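PDB 4O6K: interleukin 22 from Danio rerio, which probably acts, like other cytokines of the interleukin-10 family, as a secreted immune signal that binds a cell-surface receptor. Local coordinates for residues N14-M19 with G128-L133. Numbering follows the deposited sequence.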
ATOM      1  N   ASN A  14      11.547  -6.244   4.906  1.00 13.64           N
ATOM      2  CA  ASN A  14      11.639  -7.701   4.902  1.00 14.11           C
ATOM      3  C   ASN A  14      10.280  -8.375   5.044  1.00 14.08           C
ATOM      4  O   ASN A  14       9.970  -9.320   4.317  1.00 16.42           O
ATOM      5  CB  ASN A  14      12.565  -8.182   6.017  1.00 15.29           C
ATOM      6  CG  ASN A  14      12.631  -9.694   6.101  1.00 15.07           C
ATOM      7  OD1 ASN A  14      13.193 -10.352   5.225  1.00 14.14           O
ATOM      8  ND2 ASN A  14      12.061 -10.252   7.161  1.00 13.07           N
ATOM      9  N   ASP A  15       9.481  -7.889   5.988  1.00 15.02           N
ATOM     10  CA  ASP A  15       8.139  -8.417   6.210  1.00 16.20           C
ATOM     11  C   ASP A  15       7.278  -8.282   4.960  1.00 19.14           C
ATOM     12  O   ASP A  15       6.522  -9.189   4.615  1.00 18.36           O
ATOM     13  CB  ASP A  15       7.469  -7.702   7.386  1.00 16.29           C
ATOM     14  CG  ASP A  15       7.989  -8.172   8.730  1.00 21.11           C
ATOM     15  OD1 ASP A  15       8.652  -9.230   8.775  1.00 20.81           O
ATOM     16  OD2 ASP A  15       7.734  -7.484   9.740  1.00 24.47           O
ATOM     17  N   LEU A  16       7.395  -7.140   4.290  1.00 16.71           N
ATOM     18  CA  LEU A  16       6.655  -6.890   3.058  1.00 16.60           C
ATOM     19  C   LEU A  16       7.123  -7.798   1.927  1.00 16.68           C
ATOM     20  O   LEU A  16       6.315  -8.281   1.133  1.00 14.28           O
ATOM     21  CB  LEU A  16       6.786  -5.424   2.650  1.00 14.91           C
ATOM     22  CG  LEU A  16       6.057  -4.456   3.582  1.00 15.59           C
ATOM     23  CD1 LEU A  16       6.417  -3.029   3.250  1.00 16.14           C
ATOM     24  CD2 LEU A  16       4.557  -4.665   3.486  1.00 18.95           C
ATOM     25  N   ALA A  17       8.431  -8.017   1.855  1.00 15.16           N
ATOM     26  CA  ALA A  17       9.002  -8.943   0.885  1.00 15.43           C
ATOM     27  C   ALA A  17       8.520 -10.363   1.163  1.00 15.86           C
ATOM     28  O   ALA A  17       8.223 -11.122   0.240  1.00 14.13           O
ATOM     29  CB  ALA A  17      10.519  -8.879   0.913  1.00 12.68           C
ATOM     30  N   ALA A  18       8.523 -10.725   2.427  1.00 16.68           N
ATOM     31  CA  ALA A  18       7.994 -11.991   2.877  1.00 19.86           C
ATOM     32  C   ALA A  18       6.527 -12.131   2.421  1.00 19.74           C
ATOM     33  O   ALA A  18       6.172 -13.107   1.860  1.00 20.97           O
ATOM     34  CB  ALA A  18       8.160 -12.147   4.381  1.00 16.85           C
ATOM     35  N   MET A  19       5.722 -11.113   2.647  1.00 17.70           N
ATOM     36  CA  MET A  19       4.346 -11.150   2.239  1.00 20.54           C
ATOM     37  C   MET A  19       4.205 -11.389   0.750  1.00 18.65           C
ATOM     38  O   MET A  19       3.443 -12.190   0.366  1.00 22.56           O
ATOM     39  CB  MET A  19       3.584  -9.883   2.598  1.00 24.09           C
ATOM     40  CG  MET A  19       3.068  -9.794   3.991  1.00 29.66           C
ATOM     41  SD  MET A  19       1.912  -8.451   4.007  1.00 45.78           S
ATOM     42  CE  MET A  19       0.477  -9.375   4.164  1.00 27.43           C
ATOM     43  N   GLY A 128       0.370  -8.826  -2.364  1.00 16.29           N
ATOM     44  CA  GLY A 128       1.654  -8.954  -3.025  1.00 16.35           C
ATOM     45  C   GLY A 128       2.170  -7.635  -3.570  1.00 23.01           C
ATOM     46  O   GLY A 128       3.363  -7.486  -3.833  1.00 20.29           O
ATOM     47  N   GLU A 129       1.268  -6.675  -3.743  1.00 17.10           N
ATOM     48  CA  GLU A 129       1.633  -5.371  -4.280  1.00 20.83           C
ATOM     49  C   GLU A 129       1.941  -4.349  -3.188  1.00 15.66           C
ATOM     50  O   GLU A 129       2.327  -3.221  -3.484  1.00 12.56           O
ATOM     51  CB  GLU A 129       0.511  -4.844  -5.179  1.00 18.74           C
ATOM     52  CG  GLU A 129       0.223  -5.720  -6.388  1.00 23.56           C
ATOM     53  CD  GLU A 129      -0.796  -5.104  -7.325  1.00 21.03           C
ATOM     54  OE1 GLU A 129      -0.934  -3.865  -7.323  1.00 27.42           O
ATOM     55  OE2 GLU A 129      -1.461  -5.859  -8.066  1.00 27.09           O
ATOM     56  N   THR A 130       1.782  -4.749  -1.929  1.00 13.59           N
ATOM     57  CA  THR A 130       2.004  -3.842  -0.804  1.00 15.91           C
ATOM     58  C   THR A 130       3.440  -3.322  -0.765  1.00 16.68           C
ATOM     59  O   THR A 130       3.679  -2.153  -0.460  1.00 13.03           O
ATOM     60  CB  THR A 130       1.684  -4.518   0.543  1.00 15.03           C
ATOM     61  OG1 THR A 130       0.441  -5.224   0.445  1.00 19.33           O
ATOM     62  CG2 THR A 130       1.587  -3.482   1.649  1.00 12.60           C
ATOM     63  N   ASN A 131       4.385  -4.203  -1.075  1.00 14.70           N
ATOM     64  CA  ASN A 131       5.798  -3.848  -1.119  1.00 13.34           C
ATOM     65  C   ASN A 131       6.045  -2.711  -2.109  1.00 12.95           C
ATOM     66  O   ASN A 131       6.823  -1.796  -1.837  1.00 12.69           O
ATOM     67  CB  ASN A 131       6.639  -5.074  -1.490  1.00 16.12           C
ATOM     68  CG  ASN A 131       8.124  -4.876  -1.234  1.00 18.02           C
ATOM     69  OD1 ASN A 131       8.923  -5.788  -1.441  1.00 30.09           O
ATOM     70  ND2 ASN A 131       8.498  -3.693  -0.757  1.00 17.89           N
ATOM     71  N   THR A 132       5.381  -2.781  -3.259  1.00 14.16           N
ATOM     72  CA  THR A 132       5.492  -1.755  -4.293  1.00 14.58           C
ATOM     73  C   THR A 132       4.921  -0.414  -3.823  1.00 13.67           C
ATOM     74  O   THR A 132       5.483   0.647  -4.103  1.00 14.04           O
ATOM     75  CB  THR A 132       4.775  -2.193  -5.588  1.00 17.50           C
ATOM     76  OG1 THR A 132       5.385  -3.387  -6.093  1.00 18.03           O
ATOM     77  CG2 THR A 132       4.852  -1.102  -6.651  1.00 12.04           C
ATOM     78  N   LEU A 133       3.802  -0.471  -3.107  1.00 11.59           N
ATOM     79  CA  LEU A 133       3.180   0.726  -2.547  1.00 12.99           C
ATOM     80  C   LEU A 133       4.119   1.403  -1.552  1.00 12.79           C
ATOM     81  O   LEU A 133       4.226   2.628  -1.515  1.00 12.50           O
ATOM     82  CB  LEU A 133       1.851   0.375  -1.874  1.00 11.98           C
ATOM     83  CG  LEU A 133       1.062   1.509  -1.212  1.00 10.14           C
ATOM     84  CD1 LEU A 133       0.783   2.635  -2.202  1.00  8.41           C
ATOM     85  CD2 LEU A 133      -0.233   0.974  -0.627  1.00  8.76           C
TER
HETATM   86  O   HOH W   1       3.903  -6.651   0.091  1.00 21.47           O
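L16 and T130 make the apolar part of this contact. The CD2 methyl of L16 lies 3.7 Å from CG2 of T130, the two side chains crossing at about a right angle. Leucine suits this buried place, its side chain reaching both T130 and V79 of helix 76-93. T130 turns its methyl to the leucine, CG2 lying anti to the backbone N, while OG1 bonds to the carbonyl oxygen of I127; the hydroxyl is thus satisfied by a carbonyl just ahead of it in the sequence, leaving the methyl to pack against L16.

Nearer the solvent, N131 lies alongside the other helix. With CG anti to the backbone N (chi1 -166°), its extended side chain brings CG to 4.1 Å from CB of L16, and OD1 stands 3.9 Å from CA of A17, whose methyl points away from the other segment. These are van der Waals contacts; W13 of the same helix also touches N131.

Between the two segments themselves the polar link runs through a water. It donates to O of L16 at 3.1 Å and accepts a weak bond from N of N131 at 2.8 Å, serving an amide in the first turn of helix 130-140. Just beyond the first segment, the hydroxyl of T20 lies within hydrogen-bonding distance of both L16 O and G128 O, but its one proton can fully serve only one at a time.

The CA atoms of L16 and N131 are 5.2 Å apart, a close approach of the helix near the N-terminus to the last helix, joining distant parts of the chain in the all-helical bundle of an interleukin-10 family cytokine.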